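Local coordinates for amidohydrolase family protein (Acinetobacter baumannii, PDB 4I6K) that probably hydrolyses the lactone ring of 2-pyrone-4,6-dicarboxylic acid, at residues 146-157 / 172-183. Sequence-based numbering, arbitrary orientation.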
loop_
_atom_site.group_PDB
_atom_site.type_symbol
_atom_site.label_atom_id
_atom_site.label_comp_id
_atom_site.label_asym_id
_atom_site.label_seq_id
_atom_site.Cartn_x
_atom_site.Cartn_y
_atom_site.Cartn_z
ATOM N N VAL A 146 -3.561 6.361 -16.445
ATOM C CA VAL A 146 -2.613 5.861 -15.453
ATOM C C VAL A 146 -1.537 4.989 -16.116
ATOM O O VAL A 146 -0.347 5.108 -15.826
ATOM C CB VAL A 146 -3.325 5.030 -14.323
ATOM C CG1 VAL A 146 -2.314 4.534 -13.267
ATOM C CG2 VAL A 146 -4.397 5.841 -13.642
ATOM N N GLU A 147 -1.970 4.077 -16.977
ATOM C CA GLU A 147 -1.030 3.246 -17.727
ATOM C C GLU A 147 0.003 4.108 -18.482
ATOM O O GLU A 147 1.208 3.870 -18.402
ATOM C CB GLU A 147 -1.813 2.392 -18.701
ATOM C CG GLU A 147 -1.022 1.351 -19.444
ATOM C CD GLU A 147 -1.917 0.581 -20.391
ATOM O OE1 GLU A 147 -2.830 1.199 -20.978
ATOM O OE2 GLU A 147 -1.726 -0.637 -20.540
ATOM N N SER A 148 -0.488 5.119 -19.197
ATOM C CA SER A 148 0.360 6.036 -19.951
ATOM C C SER A 148 1.375 6.734 -19.077
ATOM O O SER A 148 2.465 7.061 -19.533
ATOM C CB SER A 148 -0.504 7.093 -20.625
ATOM O OG SER A 148 -1.666 6.477 -21.148
ATOM N N LEU A 149 1.010 6.970 -17.824
ATOM C CA LEU A 149 1.861 7.727 -16.916
ATOM C C LEU A 149 2.874 6.856 -16.179
ATOM O O LEU A 149 3.684 7.365 -15.399
ATOM C CB LEU A 149 1.012 8.497 -15.912
ATOM C CG LEU A 149 0.227 9.668 -16.505
ATOM C CD1 LEU A 149 -0.785 10.201 -15.489
ATOM C CD2 LEU A 149 1.182 10.770 -16.961
ATOM N N ASN A 150 2.836 5.551 -16.424
ATOM C CA ASN A 150 3.788 4.646 -15.790
ATOM C C ASN A 150 3.531 4.575 -14.306
ATOM O O ASN A 150 4.377 4.133 -13.537
ATOM C CB ASN A 150 5.214 5.121 -16.010
ATOM C CG ASN A 150 5.947 4.290 -17.021
ATOM O OD1 ASN A 150 5.343 3.741 -17.952
ATOM N ND2 ASN A 150 7.263 4.182 -16.850
ATOM N N TRP A 151 2.351 5.033 -13.911
ATOM C CA TRP A 151 1.929 4.979 -12.534
ATOM C C TRP A 151 1.552 3.565 -12.178
ATOM O O TRP A 151 1.194 2.779 -13.045
ATOM C CB TRP A 151 0.707 5.865 -12.371
ATOM C CG TRP A 151 1.063 7.232 -12.007
ATOM C CD1 TRP A 151 2.318 7.766 -11.966
ATOM C CD2 TRP A 151 0.162 8.279 -11.642
ATOM N NE1 TRP A 151 2.253 9.082 -11.583
ATOM C CE2 TRP A 151 0.939 9.425 -11.383
ATOM C CE3 TRP A 151 -1.230 8.357 -11.503
ATOM C CZ2 TRP A 151 0.372 10.641 -10.985
ATOM C CZ3 TRP A 151 -1.796 9.564 -11.105
ATOM C CH2 TRP A 151 -0.997 10.692 -10.859
ATOM N N GLN A 152 1.614 3.244 -10.893
ATOM C CA GLN A 152 1.098 1.971 -10.414
ATOM C C GLN A 152 -0.368 2.139 -9.944
ATOM O O GLN A 152 -0.844 3.265 -9.692
ATOM C CB GLN A 152 1.960 1.490 -9.255
ATOM C CG GLN A 152 1.817 2.368 -8.007
ATOM C CD GLN A 152 2.600 1.821 -6.839
ATOM O OE1 GLN A 152 3.826 1.817 -6.858
ATOM N NE2 GLN A 152 1.894 1.330 -5.820
ATOM N N VAL A 153 -1.083 1.021 -9.844
ATOM C CA VAL A 153 -2.383 0.990 -9.174
ATOM C C VAL A 153 -2.311 0.141 -7.893
ATOM O O VAL A 153 -2.064 -1.066 -7.951
ATOM C CB VAL A 153 -3.504 0.460 -10.096
ATOM C CG1 VAL A 153 -4.799 0.278 -9.321
ATOM C CG2 VAL A 153 -3.716 1.398 -11.276
ATOM N N GLU A 154 -2.526 0.792 -6.749
ATOM C CA GLU A 154 -2.460 0.158 -5.429
ATOM C C GLU A 154 -3.858 -0.209 -4.935
ATOM O O GLU A 154 -4.791 0.596 -5.026
ATOM C CB GLU A 154 -1.774 1.102 -4.429
ATOM C CG GLU A 154 -1.527 0.516 -3.033
ATOM C CD GLU A 154 -0.902 1.531 -2.063
ATOM O OE1 GLU A 154 -0.798 2.732 -2.411
ATOM O OE2 GLU A 154 -0.508 1.124 -0.950
ATOM N N LEU A 155 -4.007 -1.427 -4.416
ATOM C CA LEU A 155 -5.302 -1.874 -3.895
ATOM C C LEU A 155 -5.253 -2.140 -2.399
ATOM O O LEU A 155 -4.339 -2.793 -1.892
ATOM C CB LEU A 155 -5.782 -3.153 -4.598
ATOM C CG LEU A 155 -5.660 -3.185 -6.124
ATOM C CD1 LEU A 155 -6.194 -4.501 -6.702
ATOM C CD2 LEU A 155 -6.360 -1.982 -6.731
ATOM N N HIS A 156 -6.247 -1.622 -1.697
ATOM C CA HIS A 156 -6.500 -2.062 -0.352
ATOM C C HIS A 156 -7.940 -2.532 -0.339
ATOM O O HIS A 156 -8.855 -1.736 -0.522
ATOM C CB HIS A 156 -6.285 -0.938 0.644
ATOM C CG HIS A 156 -6.393 -1.385 2.066
ATOM N ND1 HIS A 156 -7.189 -0.744 2.994
ATOM C CD2 HIS A 156 -5.832 -2.436 2.710
ATOM C CE1 HIS A 156 -7.093 -1.369 4.153
ATOM N NE2 HIS A 156 -6.275 -2.399 4.009
ATOM N N ALA A 157 -8.131 -3.834 -0.151
ATOM C CA ALA A 157 -9.437 -4.428 -0.342
ATOM C C ALA A 157 -9.481 -5.862 0.160
ATOM O O ALA A 157 -8.455 -6.537 0.226
ATOM C CB ALA A 157 -9.820 -4.376 -1.814
ATOM N N TYR A 172 -4.163 -4.057 -18.465
ATOM C CA TYR A 172 -3.367 -2.845 -18.521
ATOM C C TYR A 172 -1.941 -3.200 -18.190
ATOM O O TYR A 172 -1.696 -4.142 -17.457
ATOM C CB TYR A 172 -3.876 -1.825 -17.502
ATOM C CG TYR A 172 -5.318 -1.461 -17.694
ATOM C CD1 TYR A 172 -5.672 -0.324 -18.409
ATOM C CD2 TYR A 172 -6.333 -2.259 -17.174
ATOM C CE1 TYR A 172 -7.004 0.016 -18.607
ATOM C CE2 TYR A 172 -7.672 -1.924 -17.359
ATOM C CZ TYR A 172 -7.997 -0.789 -18.086
ATOM O OH TYR A 172 -9.313 -0.441 -18.280
ATOM N N SER A 173 -1.004 -2.405 -18.658
ATOM C CA SER A 173 0.410 -2.676 -18.490
ATOM C C SER A 173 1.013 -2.228 -17.180
ATOM O O SER A 173 2.182 -2.434 -16.955
ATOM C CB SER A 173 1.194 -2.031 -19.605
ATOM O OG SER A 173 0.734 -2.500 -20.837
ATOM N N PHE A 174 0.238 -1.576 -16.339
ATOM C CA PHE A 174 0.794 -1.076 -15.073
ATOM C C PHE A 174 1.010 -2.133 -14.000
ATOM O O PHE A 174 0.399 -3.207 -14.009
ATOM C CB PHE A 174 -0.017 0.099 -14.491
ATOM C CG PHE A 174 -1.528 -0.119 -14.472
ATOM C CD1 PHE A 174 -2.092 -1.191 -13.787
ATOM C CD2 PHE A 174 -2.382 0.780 -15.117
ATOM C CE1 PHE A 174 -3.476 -1.380 -13.769
ATOM C CE2 PHE A 174 -3.772 0.600 -15.094
ATOM C CZ PHE A 174 -4.315 -0.476 -14.425
ATOM N N ASP A 175 1.894 -1.807 -13.069
ATOM C CA ASP A 175 2.079 -2.596 -11.864
ATOM C C ASP A 175 0.825 -2.519 -11.009
ATOM O O ASP A 175 0.236 -1.450 -10.858
ATOM C CB ASP A 175 3.260 -2.035 -11.081
ATOM C CG ASP A 175 4.558 -2.144 -11.851
ATOM O OD1 ASP A 175 5.249 -1.116 -12.022
ATOM O OD2 ASP A 175 4.873 -3.268 -12.302
ATOM N N VAL A 176 0.404 -3.650 -10.461
ATOM C CA VAL A 176 -0.685 -3.639 -9.488
ATOM C C VAL A 176 -0.145 -4.055 -8.122
ATOM O O VAL A 176 0.500 -5.093 -7.967
ATOM C CB VAL A 176 -1.858 -4.553 -9.884
ATOM C CG1 VAL A 176 -3.056 -4.305 -8.967
ATOM C CG2 VAL A 176 -2.261 -4.342 -11.346
ATOM N N VAL A 177 -0.399 -3.225 -7.128
ATOM C CA VAL A 177 0.217 -3.407 -5.826
ATOM C C VAL A 177 -0.864 -3.724 -4.817
ATOM O O VAL A 177 -1.869 -3.027 -4.747
ATOM C CB VAL A 177 0.977 -2.131 -5.423
ATOM C CG1 VAL A 177 1.692 -2.328 -4.112
ATOM C CG2 VAL A 177 1.968 -1.753 -6.540
ATOM N N ILE A 178 -0.686 -4.797 -4.058
ATOM C CA ILE A 178 -1.732 -5.192 -3.121
ATOM C C ILE A 178 -1.320 -4.951 -1.675
ATOM O O ILE A 178 -0.307 -5.472 -1.232
ATOM C CB ILE A 178 -2.196 -6.660 -3.326
ATOM C CG1 ILE A 178 -2.722 -6.874 -4.757
ATOM C CG2 ILE A 178 -3.271 -7.034 -2.303
ATOM C CD1 ILE A 178 -1.731 -7.587 -5.656
ATOM N N ASP A 179 -2.119 -4.150 -0.965
ATOM C CA ASP A 179 -1.857 -3.744 0.416
ATOM C C ASP A 179 -2.010 -4.873 1.437
ATOM O O ASP A 179 -2.933 -5.677 1.345
ATOM C CB ASP A 179 -2.809 -2.613 0.814
ATOM C CG ASP A 179 -2.452 -1.289 0.174
ATOM O OD1 ASP A 179 -3.331 -0.403 0.144
ATOM O OD2 ASP A 179 -1.300 -1.127 -0.289
ATOM N N HIS A 180 -1.088 -4.912 2.402
ATOM C CA HIS A 180 -1.198 -5.748 3.610
ATOM C C HIS A 180 -1.560 -7.221 3.359
ATOM O O HIS A 180 -2.644 -7.685 3.735
ATOM C CB HIS A 180 -2.192 -5.124 4.596
ATOM C CG HIS A 180 -2.029 -3.645 4.767
ATOM N ND1 HIS A 180 -0.794 -3.031 4.796
ATOM C CD2 HIS A 180 -2.944 -2.658 4.935
ATOM C CE1 HIS A 180 -0.957 -1.728 4.956
ATOM N NE2 HIS A 180 -2.252 -1.475 5.043
ATOM N N PHE A 181 -0.632 -7.946 2.732
ATOM C CA PHE A 181 -0.794 -9.371 2.422
ATOM C C PHE A 181 -2.076 -9.732 1.685
ATOM O O PHE A 181 -2.394 -10.915 1.570
ATOM C CB PHE A 181 -0.704 -10.221 3.690
ATOM C CG PHE A 181 0.572 -10.031 4.458
ATOM C CD1 PHE A 181 1.623 -10.928 4.314
ATOM C CD2 PHE A 181 0.723 -8.955 5.317
ATOM C CE1 PHE A 181 2.794 -10.763 5.026
ATOM C CE2 PHE A 181 1.896 -8.786 6.029
ATOM C CZ PHE A 181 2.928 -9.688 5.889
ATOM N N GLY A 182 -2.801 -8.731 1.184
ATOM C CA GLY A 182 -4.077 -8.980 0.516
ATOM C C GLY A 182 -5.214 -9.100 1.512
ATOM O O GLY A 182 -6.280 -9.638 1.198
ATOM N N ARG A 183 -4.974 -8.609 2.726
ATOM C CA ARG A 183 -6.014 -8.508 3.769
ATOM C C ARG A 183 -6.768 -9.808 4.005
ATOM O O ARG A 183 -8.002 -9.838 4.008
ATOM C CB ARG A 183 -6.995 -7.368 3.476
ATOM C CG ARG A 183 -6.415 -5.955 3.735
ATOM C CD ARG A 183 -5.928 -5.797 5.174
ATOM N NE ARG A 183 -7.031 -5.949 6.128
ATOM C CZ ARG A 183 -7.799 -4.949 6.555
ATOM N NH1 ARG A 183 -7.593 -3.719 6.119
ATOM N NH2 ARG A 183 -8.779 -5.173 7.416
HETATM O O HOH W 1 -5.679 -5.570 0.059
#
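Strands 152-156 and 176-178 are parallel neighbours in the eight-stranded sheet, joined by helix 159-169 as a beta-alpha-beta unit. The pairing follows from four backbone bonds in regular alternation: Val153 N to Asp175 O, Val177 N to Val153 O, Leu155 N to Val177 O at 2.7 Å, and Asp179 N to Leu155 O at 2.8 Å. On the face bearing Val153, Leu155 and Val176, methyl CG2 of Val153 sits 3.7 Å from the centroid of the Phe174 ring, 10° off its normal, a CH-pi contact; CB of Tyr172 lies over the opposite ring face. Before the strands, Glu147, extended with CG anti to its N (chi1 -173°), brings OE2 to Ser173 N (2.7 Å) and Ser173 OG (3.1 Å), which reach it from opposite faces of the carboxylate plane; its OE1 pairs with Arg144.

Toward the C-terminal ends, Glu154 OE2 and Asp179 OD2 approach to 2.5 Å with carboxylate planes 83° apart; Lys210 bridges to Glu154 OE2 and Arg123 to Asp179 OD1. His156 NE2 lies 2.8 Å from Arg183 NH1, in the guanidinium plane, while ND1 bonds Asn125. His180 NE2 is hydrogen-bonded to a citrate probably from the crystallisation liquor, and Ser212 holds its ND1. Polar residues gathered here are consistent with the active-site end of an amidohydrolase beta/alpha barrel.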